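Long-range contacts in phenylalanine ammonia-lyase (Rhodosporidium toruloides, PDB 1Y2M), which catalyses the non-oxidative deamination of L-phenylalanine and L-tyrosine to trans-cinnamic and p-coumaric acid, releasing ammonium: residues V42-I47 / L289-Q294; R80-K85 / A190-L195; A384-E389 / A416-T421; D571-K576 / G606-V611; L673-R678 / S696-A701. All blocks are in the same frame, centred on the assembly; numbering follows the deposited sequence.

Contact 1: residues V42-I47 / L289-Q294; sequences VTQVDI and LSLLSQ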
# COMPACT_ATOMS: atom_id res chain seq x y z
N VAL B 42 2.65 32.24 -10.09
CA VAL B 42 3.63 31.39 -10.77
C VAL B 42 2.92 30.17 -11.28
O VAL B 42 1.96 29.71 -10.66
CB VAL B 42 4.75 30.94 -9.86
CG1 VAL B 42 4.24 29.88 -8.84
CG2 VAL B 42 5.95 30.43 -10.69
N THR B 43 3.35 29.68 -12.43
CA THR B 43 2.67 28.54 -13.02
C THR B 43 3.69 27.49 -13.37
O THR B 43 4.89 27.76 -13.49
CB THR B 43 1.92 28.92 -14.30
OG1 THR B 43 2.87 29.39 -15.27
CG2 THR B 43 0.87 30.02 -14.02
N GLN B 44 3.20 26.30 -13.65
CA GLN B 44 4.05 25.21 -14.06
C GLN B 44 4.69 25.53 -15.40
O GLN B 44 5.87 25.28 -15.59
CB GLN B 44 3.24 23.91 -14.11
CG GLN B 44 4.05 22.69 -14.51
CD GLN B 44 3.28 21.44 -14.22
OE1 GLN B 44 2.15 21.31 -14.71
NE2 GLN B 44 3.87 20.49 -13.43
N VAL B 45 3.93 26.10 -16.33
CA VAL B 45 4.54 26.51 -17.58
C VAL B 45 5.69 27.50 -17.35
O VAL B 45 6.74 27.35 -18.00
CB VAL B 45 3.48 27.13 -18.57
CG1 VAL B 45 4.20 27.64 -19.83
CG2 VAL B 45 2.42 26.09 -18.98
N ASP B 46 5.51 28.51 -16.47
CA ASP B 46 6.60 29.45 -16.13
C ASP B 46 7.86 28.69 -15.64
O ASP B 46 8.99 29.00 -16.05
CB ASP B 46 6.21 30.41 -14.98
CG ASP B 46 5.14 31.42 -15.36
OD1 ASP B 46 4.96 31.66 -16.58
OD2 ASP B 46 4.50 31.97 -14.40
N ILE B 47 7.64 27.72 -14.76
CA ILE B 47 8.70 26.89 -14.19
C ILE B 47 9.43 26.07 -15.26
O ILE B 47 10.66 26.03 -15.33
CB ILE B 47 8.12 25.96 -13.09
CG1 ILE B 47 7.77 26.85 -11.88
CG2 ILE B 47 9.11 24.84 -12.76
CD1 ILE B 47 6.97 26.18 -10.74
N LEU B 289 5.37 15.71 -18.10
CA LEU B 289 4.32 14.75 -18.28
C LEU B 289 2.99 15.40 -17.82
O LEU B 289 1.96 15.15 -18.41
CB LEU B 289 4.62 13.49 -17.49
CG LEU B 289 5.73 12.58 -18.00
CD1 LEU B 289 6.05 11.52 -16.97
CD2 LEU B 289 5.32 11.92 -19.31
N SER B 290 3.04 16.30 -16.85
CA SER B 290 1.86 17.03 -16.42
C SER B 290 1.37 17.91 -17.56
O SER B 290 0.18 17.96 -17.87
CB SER B 290 2.24 17.94 -15.24
OG SER B 290 1.18 18.77 -14.86
N LEU B 291 2.31 18.58 -18.24
CA LEU B 291 1.92 19.45 -19.38
C LEU B 291 1.40 18.62 -20.53
O LEU B 291 0.43 18.98 -21.20
CB LEU B 291 3.07 20.36 -19.81
CG LEU B 291 3.47 21.44 -18.79
CD1 LEU B 291 4.57 22.35 -19.39
CD2 LEU B 291 2.30 22.28 -18.35
N LEU B 292 2.01 17.48 -20.76
CA LEU B 292 1.55 16.57 -21.83
C LEU B 292 0.13 16.03 -21.55
O LEU B 292 -0.69 15.87 -22.45
CB LEU B 292 2.56 15.45 -22.06
CG LEU B 292 2.21 14.35 -23.06
CD1 LEU B 292 1.97 14.96 -24.47
CD2 LEU B 292 3.26 13.25 -23.13
N SER B 293 -0.16 15.77 -20.29
CA SER B 293 -1.50 15.32 -19.86
C SER B 293 -2.56 16.36 -20.23
O SER B 293 -3.66 16.04 -20.67
CB SER B 293 -1.52 15.10 -18.35
OG SER B 293 -2.84 14.70 -17.99
N GLN B 294 -2.20 17.63 -20.05
CA GLN B 294 -3.10 18.74 -20.37
C GLN B 294 -3.31 18.86 -21.89
O GLN B 294 -4.42 19.06 -22.39
CB GLN B 294 -2.54 20.03 -19.82
CG GLN B 294 -2.68 20.02 -18.32
CD GLN B 294 -2.09 21.24 -17.63
OE1 GLN B 294 -2.41 22.36 -18.01
NE2 GLN B 294 -1.27 21.03 -16.63
O HOH W 1 0.13 23.08 -15.28
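The amide oxygen OE1 of Gln-44 is gripped by two donors: the hydroxyl OG of Ser-290, 2.7 Å away, and an ordered water, which donates to it at 2.7 Å. The hydroxyl OG approaches with a C=O...donor angle of 116°, tilted 18° from the amide plane. Gln-44 CG lies anti to its backbone N (chi1 -179°), and the chain stays extended beyond it, carrying the amide across to helix 273-303. Gln-294 NE2 is too far from OE1, at 3.9 Å, for a direct bond, but it donates to the same water at 2.8 Å and so joins the network through it. The other ends of both amides are also held: Gln-44 NE2 bonds to ND1 of His-287, and Gln-294 OE1 to ND2 of Asn-331. With both polar atoms of each amide engaged, neither group can flip without losing partners. Beside this polar cluster, Val-45 CG2 meets Leu-291 CD2 at 3.9 Å, the two side chains crossing at about a right angle; the same leucine methyl also lies against Gln-44 OE1. Gln-44 sits in the first turn of helix 44-52, where Asp-46 N bonds Thr-43 OG1 (3.0 Å) almost straight. In return Thr-43 N donates to Asp-46 OD2 at 3.2 Å, from above the carboxylate plane. This reciprocal pair is a capping box, which starts helix 44-52 where it docks on the long helix 273-303 of the helical core of the PAL/histidase fold.

Contact 2: residues R80-K85 / A190-L195; sequences RPVRVK and ALTNFL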
# COMPACT_ATOMS: atom_id res chain seq x y z
N ARG B 80 26.86 19.98 -19.59
CA ARG B 80 27.27 21.34 -19.35
C ARG B 80 28.48 21.42 -18.46
O ARG B 80 28.53 20.71 -17.45
CB ARG B 80 26.18 22.09 -18.63
CG ARG B 80 26.46 23.58 -18.53
CD ARG B 80 25.27 24.19 -17.92
NE ARG B 80 25.37 25.64 -17.77
CZ ARG B 80 24.47 26.34 -17.10
NH1 ARG B 80 23.39 25.72 -16.58
NH2 ARG B 80 24.63 27.64 -16.96
N PRO B 81 29.47 22.25 -18.82
CA PRO B 81 30.64 22.38 -17.96
C PRO B 81 30.26 22.96 -16.61
O PRO B 81 29.36 23.79 -16.55
CB PRO B 81 31.53 23.37 -18.70
CG PRO B 81 31.08 23.35 -20.08
CD PRO B 81 29.60 23.08 -20.03
N VAL B 82 30.96 22.58 -15.55
CA VAL B 82 30.64 23.01 -14.20
C VAL B 82 31.94 23.45 -13.53
O VAL B 82 32.98 22.77 -13.68
CB VAL B 82 29.96 21.87 -13.40
CG1 VAL B 82 29.73 22.25 -11.95
CG2 VAL B 82 28.69 21.44 -14.06
N ARG B 83 31.91 24.58 -12.84
CA ARG B 83 33.04 24.98 -12.00
C ARG B 83 32.58 25.74 -10.75
O ARG B 83 31.52 26.36 -10.72
CB ARG B 83 34.02 25.86 -12.82
CG ARG B 83 34.84 25.11 -13.88
CD ARG B 83 35.56 26.07 -14.85
NE ARG B 83 36.94 25.69 -15.18
CZ ARG B 83 37.98 25.80 -14.34
NH1 ARG B 83 37.81 26.23 -13.09
NH2 ARG B 83 39.20 25.44 -14.74
N VAL B 84 33.39 25.69 -9.71
CA VAL B 84 33.22 26.61 -8.60
C VAL B 84 33.43 28.02 -9.13
O VAL B 84 34.39 28.31 -9.80
CB VAL B 84 34.22 26.34 -7.47
CG1 VAL B 84 34.08 27.38 -6.38
CG2 VAL B 84 34.00 24.95 -6.90
N LYS B 85 32.53 28.92 -8.76
CA LYS B 85 32.63 30.29 -9.22
C LYS B 85 34.03 30.85 -9.01
O LYS B 85 34.63 30.69 -7.94
CB LYS B 85 31.60 31.17 -8.50
CG LYS B 85 31.64 32.59 -9.00
CD LYS B 85 30.38 33.35 -8.72
CE LYS B 85 30.50 34.81 -9.15
NZ LYS B 85 30.41 35.67 -7.95
N ALA B 190 38.30 18.47 -7.80
CA ALA B 190 38.42 17.06 -8.24
C ALA B 190 37.10 16.57 -8.81
O ALA B 190 37.03 15.92 -9.84
CB ALA B 190 38.83 16.20 -7.11
N LEU B 191 36.02 16.96 -8.14
CA LEU B 191 34.66 16.66 -8.61
C LEU B 191 34.30 17.38 -9.90
O LEU B 191 33.73 16.78 -10.85
CB LEU B 191 33.63 16.98 -7.51
CG LEU B 191 33.77 16.08 -6.27
CD1 LEU B 191 32.98 16.70 -5.10
CD2 LEU B 191 33.30 14.67 -6.61
N THR B 192 34.61 18.68 -9.95
CA THR B 192 34.27 19.40 -11.19
C THR B 192 35.13 18.90 -12.37
O THR B 192 34.64 18.83 -13.50
CB THR B 192 34.30 20.96 -11.00
OG1 THR B 192 35.64 21.38 -10.68
CG2 THR B 192 33.33 21.39 -9.90
N ASN B 193 36.35 18.48 -12.10
CA ASN B 193 37.18 17.86 -13.16
C ASN B 193 36.60 16.52 -13.62
O ASN B 193 36.56 16.26 -14.83
CB ASN B 193 38.61 17.71 -12.73
CG ASN B 193 39.40 18.99 -12.79
OD1 ASN B 193 39.08 19.90 -13.57
ND2 ASN B 193 40.43 19.06 -11.98
N PHE B 194 36.08 15.71 -12.70
CA PHE B 194 35.34 14.51 -13.12
C PHE B 194 34.18 14.88 -14.01
O PHE B 194 33.97 14.28 -15.08
CB PHE B 194 34.85 13.69 -11.94
CG PHE B 194 35.85 12.69 -11.43
CD1 PHE B 194 37.20 12.93 -11.47
CD2 PHE B 194 35.40 11.52 -10.88
CE1 PHE B 194 38.08 11.96 -10.98
CE2 PHE B 194 36.25 10.58 -10.39
CZ PHE B 194 37.59 10.79 -10.45
N LEU B 195 33.38 15.86 -13.59
CA LEU B 195 32.27 16.27 -14.43
C LEU B 195 32.73 16.71 -15.83
O LEU B 195 32.15 16.32 -16.82
CB LEU B 195 31.46 17.42 -13.77
CG LEU B 195 30.58 16.96 -12.57
CD1 LEU B 195 30.22 18.14 -11.68
CD2 LEU B 195 29.34 16.25 -13.04
O HOH W 2 35.76 24.10 -9.95
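Thr-192, facing the strand 82-84 from helix 185-197, carries much of this contact. Its CB rests 3.5 Å from the carbonyl oxygen Val-82 O. From there the side chain divides. The methyl CG2, anti to the carbonyl carbon, turns to the strand backbone and lies 4.2 Å from Arg-83 CA. The hydroxyl OG1 stands between the backbone N and the carbonyl carbon (chi1 64°), where it hydrogen-bonds Glu-189 O of its own helix. It also shares a water with the strand: the water lies 2.8 Å from OG1 and accepts from Val-84 N at 2.9 Å. One turn further along, Leu-195 CD1 reaches both CB and CG1 of Val-82, 4.1 Å from each, the two side chains crossing obliquely. Strand and helix run nearly antiparallel, at 166°, with their axes 7.7 Å apart. The strand also pairs with strand 60-62, and Val-173 of helix 162-176 touches Val-84, Leu-191 and Thr-192. The chemistry is mixed: a threonine CB seated on a strand carbonyl, with looser methyl contacts, makes the packing, while Asn-196, next along the same helix, bonds Val-82 O directly through ND2 and the water adds a second polar link between strand and helix.

Contact 3: residues A384-E389 / A416-T421; sequences AVLTIE and AAVANT
Helices 368-391 and 416-443 run antiparallel here, their segment axes 9.5 Å apart at a signed crossing angle of -148°. Both belong to the helical core of the PAL/histidase fold. Val-385 packs against two residues: its CG1, anti to the backbone N, touches Ala-417 CB at 3.8 Å and Thr-421 CG2 at 3.7 Å, and the valine and threonine side chains run alongside each other, pointing oppositely. Leu-386 brings its branched end over Thr-421, crossing it at a slant, with CD2 3.8 Å from OG1. At the other end Glu-389 CG meets Val-418 CG2 at 3.6 Å, the side chains nearly perpendicular. The glutamate then bends at chi2 (70°), and its carboxylate is held by partners outside the two helices: Thr-272 OG1 bonds OE2, while OE1 takes a salt bridge from Arg-320 and a hydrogen bond from His-322, both of a second subunit. The contact thus lies beside a subunit interface, and the Glu-389 side chain is about 11 Å from that of Asn-270, a probable cinnamate-binding residue. Thr-421 presents its methyl to Val-385 while its hydroxyl turns back on its own helix, OG1 donating to Val-418 O at 2.7 Å with a C=O...donor angle of 134°.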
# COMPACT_ATOMS: atom_id res chain seq x y z
N ALA B 384 9.65 24.09 -5.19
CA ALA B 384 10.18 25.03 -4.21
C ALA B 384 11.09 24.31 -3.21
O ALA B 384 12.17 24.81 -2.87
CB ALA B 384 9.07 25.71 -3.51
N VAL B 385 10.67 23.13 -2.76
CA VAL B 385 11.46 22.35 -1.77
C VAL B 385 12.82 21.94 -2.36
O VAL B 385 13.91 22.13 -1.75
CB VAL B 385 10.64 21.14 -1.26
CG1 VAL B 385 11.49 20.25 -0.41
CG2 VAL B 385 9.39 21.61 -0.57
N LEU B 386 12.80 21.32 -3.53
CA LEU B 386 14.02 20.78 -4.13
C LEU B 386 14.94 21.91 -4.55
O LEU B 386 16.16 21.74 -4.54
CB LEU B 386 13.70 19.89 -5.32
CG LEU B 386 13.13 18.51 -5.05
CD1 LEU B 386 12.99 17.70 -6.32
CD2 LEU B 386 14.02 17.78 -4.04
N THR B 387 14.40 23.08 -4.88
CA THR B 387 15.27 24.19 -5.23
C THR B 387 16.16 24.58 -4.03
O THR B 387 17.37 24.80 -4.14
CB THR B 387 14.47 25.40 -5.73
OG1 THR B 387 13.83 25.05 -6.97
CG2 THR B 387 15.40 26.58 -6.01
N ILE B 388 15.54 24.67 -2.86
CA ILE B 388 16.31 24.97 -1.63
C ILE B 388 17.27 23.82 -1.35
O ILE B 388 18.45 24.05 -1.00
CB ILE B 388 15.38 25.22 -0.44
CG1 ILE B 388 14.74 26.58 -0.61
CG2 ILE B 388 16.18 25.21 0.87
CD1 ILE B 388 13.72 26.92 0.42
N GLU B 389 16.78 22.58 -1.49
CA GLU B 389 17.59 21.42 -1.11
C GLU B 389 18.81 21.29 -2.02
O GLU B 389 19.92 21.10 -1.55
CB GLU B 389 16.74 20.15 -1.10
CG GLU B 389 17.44 18.91 -0.57
CD GLU B 389 17.71 18.93 0.90
OE1 GLU B 389 17.36 19.91 1.54
OE2 GLU B 389 18.28 17.92 1.38
N ALA B 416 14.45 14.07 4.43
CA ALA B 416 12.98 13.99 4.47
C ALA B 416 12.35 14.99 3.52
O ALA B 416 11.37 14.68 2.85
CB ALA B 416 12.48 14.15 5.87
N ALA B 417 12.97 16.13 3.34
CA ALA B 417 12.40 17.13 2.40
C ALA B 417 12.38 16.50 1.00
O ALA B 417 11.38 16.64 0.28
CB ALA B 417 13.23 18.35 2.40
N VAL B 418 13.43 15.74 0.65
CA VAL B 418 13.53 15.13 -0.69
C VAL B 418 12.52 13.99 -0.80
O VAL B 418 11.82 13.87 -1.82
CB VAL B 418 14.93 14.58 -1.02
CG1 VAL B 418 14.94 13.93 -2.38
CG2 VAL B 418 15.98 15.67 -0.90
N ALA B 419 12.46 13.14 0.24
CA ALA B 419 11.57 11.99 0.20
C ALA B 419 10.14 12.50 0.05
O ALA B 419 9.36 11.94 -0.76
CB ALA B 419 11.69 11.21 1.45
N ASN B 420 9.83 13.58 0.77
CA ASN B 420 8.50 14.21 0.70
C ASN B 420 8.09 14.54 -0.71
O ASN B 420 6.98 14.22 -1.16
CB ASN B 420 8.50 15.49 1.58
CG ASN B 420 7.18 16.34 1.50
OD1 ASN B 420 7.13 17.36 0.76
ND2 ASN B 420 6.19 16.01 2.33
N THR B 421 8.99 15.16 -1.45
CA THR B 421 8.67 15.54 -2.82
C THR B 421 8.38 14.32 -3.67
O THR B 421 7.52 14.33 -4.58
CB THR B 421 9.77 16.38 -3.51
OG1 THR B 421 10.96 15.63 -3.74
CG2 THR B 421 10.09 17.61 -2.64

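Contact 4: residues D571-K576 / G606-V611; sequences DELVEK and GTVVEV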
# COMPACT_ATOMS: atom_id res chain seq x y z
N ASP B 571 -38.84 20.79 -46.29
CA ASP B 571 -38.08 21.21 -45.09
C ASP B 571 -38.17 20.15 -44.02
O ASP B 571 -37.16 19.73 -43.47
CB ASP B 571 -38.66 22.49 -44.49
CG ASP B 571 -37.96 23.72 -44.96
OD1 ASP B 571 -37.34 23.65 -46.05
OD2 ASP B 571 -38.07 24.74 -44.22
N GLU B 572 -39.39 19.75 -43.70
CA GLU B 572 -39.59 18.77 -42.65
C GLU B 572 -38.83 17.47 -42.96
O GLU B 572 -38.20 16.87 -42.08
CB GLU B 572 -41.08 18.45 -42.48
CG GLU B 572 -41.38 17.59 -41.29
CD GLU B 572 -42.82 17.09 -41.19
OE1 GLU B 572 -43.69 17.48 -42.01
OE2 GLU B 572 -43.07 16.31 -40.25
N LEU B 573 -38.93 17.02 -44.21
CA LEU B 573 -38.34 15.73 -44.55
C LEU B 573 -36.82 15.77 -44.44
O LEU B 573 -36.19 14.85 -43.89
CB LEU B 573 -38.70 15.29 -45.97
CG LEU B 573 -38.18 13.88 -46.33
CD1 LEU B 573 -38.89 12.83 -45.47
CD2 LEU B 573 -38.32 13.54 -47.78
N VAL B 574 -36.22 16.81 -45.02
CA VAL B 574 -34.75 16.92 -44.99
C VAL B 574 -34.28 16.98 -43.54
O VAL B 574 -33.30 16.31 -43.16
CB VAL B 574 -34.26 18.17 -45.72
CG1 VAL B 574 -32.76 18.31 -45.51
CG2 VAL B 574 -34.56 18.07 -47.18
N GLU B 575 -34.96 17.78 -42.74
CA GLU B 575 -34.57 17.93 -41.34
C GLU B 575 -34.63 16.58 -40.64
O GLU B 575 -33.72 16.24 -39.92
CB GLU B 575 -35.47 18.92 -40.59
CG GLU B 575 -35.18 18.98 -39.07
CD GLU B 575 -36.30 19.63 -38.25
OE1 GLU B 575 -37.44 19.07 -38.22
OE2 GLU B 575 -36.03 20.67 -37.60
N LYS B 576 -35.74 15.86 -40.82
CA LYS B 576 -36.00 14.65 -40.03
C LYS B 576 -35.16 13.48 -40.52
O LYS B 576 -34.67 12.66 -39.72
CB LYS B 576 -37.49 14.33 -40.01
CG LYS B 576 -38.31 15.31 -39.15
CD LYS B 576 -39.76 14.82 -38.99
CE LYS B 576 -40.65 15.80 -38.27
NZ LYS B 576 -40.06 16.24 -37.00
N GLY B 606 -38.16 4.61 -42.80
CA GLY B 606 -39.27 4.72 -41.83
C GLY B 606 -39.68 6.17 -41.61
O GLY B 606 -40.86 6.47 -41.57
N THR B 607 -38.69 7.07 -41.59
CA THR B 607 -38.97 8.51 -41.43
C THR B 607 -39.69 9.00 -42.68
O THR B 607 -40.69 9.77 -42.62
CB THR B 607 -37.66 9.27 -41.15
OG1 THR B 607 -37.10 8.84 -39.89
CG2 THR B 607 -37.95 10.77 -41.14
N VAL B 608 -39.25 8.55 -43.85
CA VAL B 608 -39.94 8.91 -45.08
C VAL B 608 -41.42 8.48 -45.08
O VAL B 608 -42.30 9.24 -45.46
CB VAL B 608 -39.24 8.36 -46.34
CG1 VAL B 608 -40.04 8.65 -47.62
CG2 VAL B 608 -37.81 8.91 -46.43
N VAL B 609 -41.68 7.24 -44.62
CA VAL B 609 -43.03 6.72 -44.54
C VAL B 609 -43.95 7.67 -43.73
O VAL B 609 -45.09 7.92 -44.12
CB VAL B 609 -43.07 5.30 -43.93
CG1 VAL B 609 -44.48 4.89 -43.56
CG2 VAL B 609 -42.47 4.28 -44.91
N GLU B 610 -43.45 8.15 -42.58
CA GLU B 610 -44.18 9.07 -41.73
C GLU B 610 -44.35 10.43 -42.40
O GLU B 610 -45.45 10.93 -42.58
CB GLU B 610 -43.48 9.26 -40.39
CG GLU B 610 -44.19 10.21 -39.46
CD GLU B 610 -43.63 10.17 -38.03
OE1 GLU B 610 -42.83 9.26 -37.70
OE2 GLU B 610 -44.02 11.05 -37.23
N VAL B 611 -43.22 11.03 -42.76
CA VAL B 611 -43.24 12.44 -43.22
C VAL B 611 -44.02 12.59 -44.53
O VAL B 611 -44.77 13.56 -44.74
CB VAL B 611 -41.82 13.00 -43.33
CG1 VAL B 611 -41.88 14.38 -43.95
CG2 VAL B 611 -41.17 13.05 -41.96
O HOH W 3 -45.36 15.43 -42.56
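Val-611, in the last turn of helix 593-611, wedges between three residues of helix 570-587. Its CB lies 3.6 Å from Leu-573 CD1, and its CG1 packs on the same leucine methyl. Leu-573 holds CG anti to the backbone N (chi1 -175°), and its side chain crosses that of Val-611 at a slant; CD1 continues to Val-608 CG2, 4.2 Å away. The third large contributor, Lys-576, uses its aliphatic chain: CD touches Val-611 CG2 at 3.7 Å, CB touches Thr-607 CG2 at 3.8 Å, and the ammonium end leads off from the interface. Glu-572 also reaches Val-611, its CD 4.0 Å from CG1. A water donates both to Glu-572 OE1, at 2.7 Å, and to Val-611 O, at 2.9 Å, and so ties the carboxylate to a carbonyl at the helix end. The two segments are antiparallel, at 158°, and Phe-560 of helix 506-560 packs on both Leu-573 and Val-608. Thr-607 OG1 bonds Thr-580 OG1, while Val-609 packs on Val-609 of a third subunit. These helices lie far from the chain's centre, consistent with the helical extension that eukaryotic ammonia-lyases add to the histidase fold. Chemically, the seam is a buried valine-leucine centre fringed by charged side chains, whose carbon chains shield the apolar atoms, with a water bridging the Glu-572 carboxylate to Val-611 O and the Lys-576 ammonium leading away.

Contact 5: residues L673-R678 / S696-A701; sequences LGVKAR and SKIYEA
Leu-673 lays its two methyls against Ala-701 CB, CD1 at 3.8 Å and CD2 at 4.0 Å. CD1 also approaches the helix backbone at Ile-698 CA, 4.0 Å away. The contact is a loop-on-helix packing: residues 673-678, which leave the C-terminal end of helix 662-672, lie against helix 691-703. Val-675 adds the second apolar group, its CG2 meeting Ile-698 CG1 at 4.1 Å with the side chains at about a right angle. The same methyl reaches Lys-697 CB at 4.1 Å. A chi1 of 176° sends Val-675 CG1 anti to the backbone N and leaves CG2, beside that N, to meet both residues. Lys-697 contributes carbon only: CD sits 3.8 Å from Leu-673 O, and the chain then bends at chi4 and leads its amine away. Gly-674, with a positive phi of 74°, is the first residue to leave helical geometry; Leu-673 and Val-675 on either side of it both point to helix 691-703. Further out, Val-669 of helix 662-672 packs on Val-675 and Ile-698, and Leu-528 of helix 506-560 supports Ile-698. Helix 691-703 also meets a fourth subunit, where Ser-696 OG bonds Leu-143 N and Tyr-699 OH bonds Asn-158 ND2. Within the loop, Lys-676 NZ folds back to give Gly-674 O a weak hydrogen bond of 3.3 Å.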
# COMPACT_ATOMS: atom_id res chain seq x y z
N LEU B 673 8.42 12.90 -36.10
CA LEU B 673 8.61 11.54 -35.61
C LEU B 673 8.26 10.48 -36.65
O LEU B 673 8.61 9.31 -36.48
CB LEU B 673 7.81 11.29 -34.34
CG LEU B 673 8.09 12.18 -33.15
CD1 LEU B 673 7.40 11.63 -31.90
CD2 LEU B 673 9.59 12.41 -32.95
N GLY B 674 7.57 10.87 -37.71
CA GLY B 674 7.24 9.94 -38.78
C GLY B 674 6.14 8.94 -38.47
O GLY B 674 6.03 7.94 -39.20
N VAL B 675 5.35 9.18 -37.43
CA VAL B 675 4.31 8.27 -36.97
C VAL B 675 3.01 8.63 -37.68
O VAL B 675 2.42 9.66 -37.36
CB VAL B 675 4.10 8.35 -35.44
CG1 VAL B 675 2.98 7.48 -35.04
CG2 VAL B 675 5.39 7.91 -34.70
N LYS B 676 2.57 7.76 -38.60
CA LYS B 676 1.49 8.02 -39.53
C LYS B 676 0.20 7.38 -38.98
O LYS B 676 0.21 6.41 -38.20
CB LYS B 676 1.80 7.47 -40.92
CG LYS B 676 3.07 8.04 -41.58
CD LYS B 676 3.16 9.61 -41.52
CE LYS B 676 4.31 10.33 -42.27
NZ LYS B 676 5.58 10.00 -41.68
N ALA B 677 -0.93 7.88 -39.46
CA ALA B 677 -2.18 7.14 -39.33
C ALA B 677 -2.00 5.73 -39.92
O ALA B 677 -1.18 5.53 -40.82
CB ALA B 677 -3.27 7.85 -40.05
N ARG B 678 -2.78 4.78 -39.42
CA ARG B 678 -2.66 3.38 -39.80
C ARG B 678 -3.92 2.90 -40.48
O ARG B 678 -5.03 2.96 -39.90
CB ARG B 678 -2.41 2.49 -38.59
CG ARG B 678 -2.02 1.07 -38.97
CD ARG B 678 -1.93 0.15 -37.77
NE ARG B 678 -1.25 -1.11 -38.15
CZ ARG B 678 0.07 -1.29 -38.17
NH1 ARG B 678 0.90 -0.36 -37.74
NH2 ARG B 678 0.54 -2.43 -38.60
N SER B 696 6.58 3.35 -29.74
CA SER B 696 7.95 3.46 -29.25
C SER B 696 8.64 4.75 -29.65
O SER B 696 9.39 5.33 -28.85
CB SER B 696 8.75 2.24 -29.65
OG SER B 696 8.16 1.06 -29.08
N LYS B 697 8.45 5.19 -30.88
CA LYS B 697 9.04 6.43 -31.34
C LYS B 697 8.51 7.63 -30.56
O LYS B 697 9.29 8.55 -30.27
CB LYS B 697 8.77 6.61 -32.83
CG LYS B 697 9.59 5.68 -33.66
CD LYS B 697 9.39 5.83 -35.14
CE LYS B 697 10.45 4.96 -35.89
NZ LYS B 697 11.82 5.09 -35.31
N ILE B 698 7.24 7.60 -30.17
CA ILE B 698 6.65 8.67 -29.36
C ILE B 698 7.27 8.65 -27.96
O ILE B 698 7.70 9.68 -27.41
CB ILE B 698 5.13 8.60 -29.34
CG1 ILE B 698 4.58 8.66 -30.79
CG2 ILE B 698 4.57 9.73 -28.50
CD1 ILE B 698 3.08 8.60 -30.93
N TYR B 699 7.21 7.47 -27.35
CA TYR B 699 7.85 7.23 -26.03
C TYR B 699 9.30 7.74 -26.02
O TYR B 699 9.72 8.40 -25.10
CB TYR B 699 7.80 5.75 -25.69
CG TYR B 699 8.64 5.29 -24.51
CD1 TYR B 699 8.20 5.39 -23.19
CD2 TYR B 699 9.88 4.72 -24.74
CE1 TYR B 699 8.97 4.91 -22.13
CE2 TYR B 699 10.64 4.27 -23.67
CZ TYR B 699 10.21 4.37 -22.40
OH TYR B 699 11.03 3.87 -21.41
N GLU B 700 10.07 7.41 -27.05
CA GLU B 700 11.48 7.81 -27.08
C GLU B 700 11.64 9.32 -27.11
O GLU B 700 12.53 9.87 -26.45
CB GLU B 700 12.21 7.13 -28.23
CG GLU B 700 12.39 5.62 -27.97
CD GLU B 700 13.05 4.83 -29.09
OE1 GLU B 700 13.05 5.29 -30.25
OE2 GLU B 700 13.59 3.72 -28.81
N ALA B 701 10.75 9.99 -27.84
CA ALA B 701 10.70 11.46 -27.86
C ALA B 701 10.29 12.10 -26.55
O ALA B 701 10.70 13.23 -26.25
CB ALA B 701 9.80 11.93 -29.00

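From the N terminus, contact 1 closes a long loop, docking helix 44-52 on helix 273-303. Nested inside it, contact 2 joins strand 82-84 to helix 185-197, its centre about 31 Å from that of contact 1. The other three follow in series, without crossing. Contact 3 pairs helices 368-391 and 416-443 across a short connection; its nearest atoms come within about 7 Å of contact 1. Contact 4 closes the hairpin of helices 570-587 and 593-611, its centre about 67 Å from that of contact 3. Contact 5 closes a short loop near the C terminus, setting residues 673-678 on helix 691-703, its nearest atoms about 7 Å from contact 1.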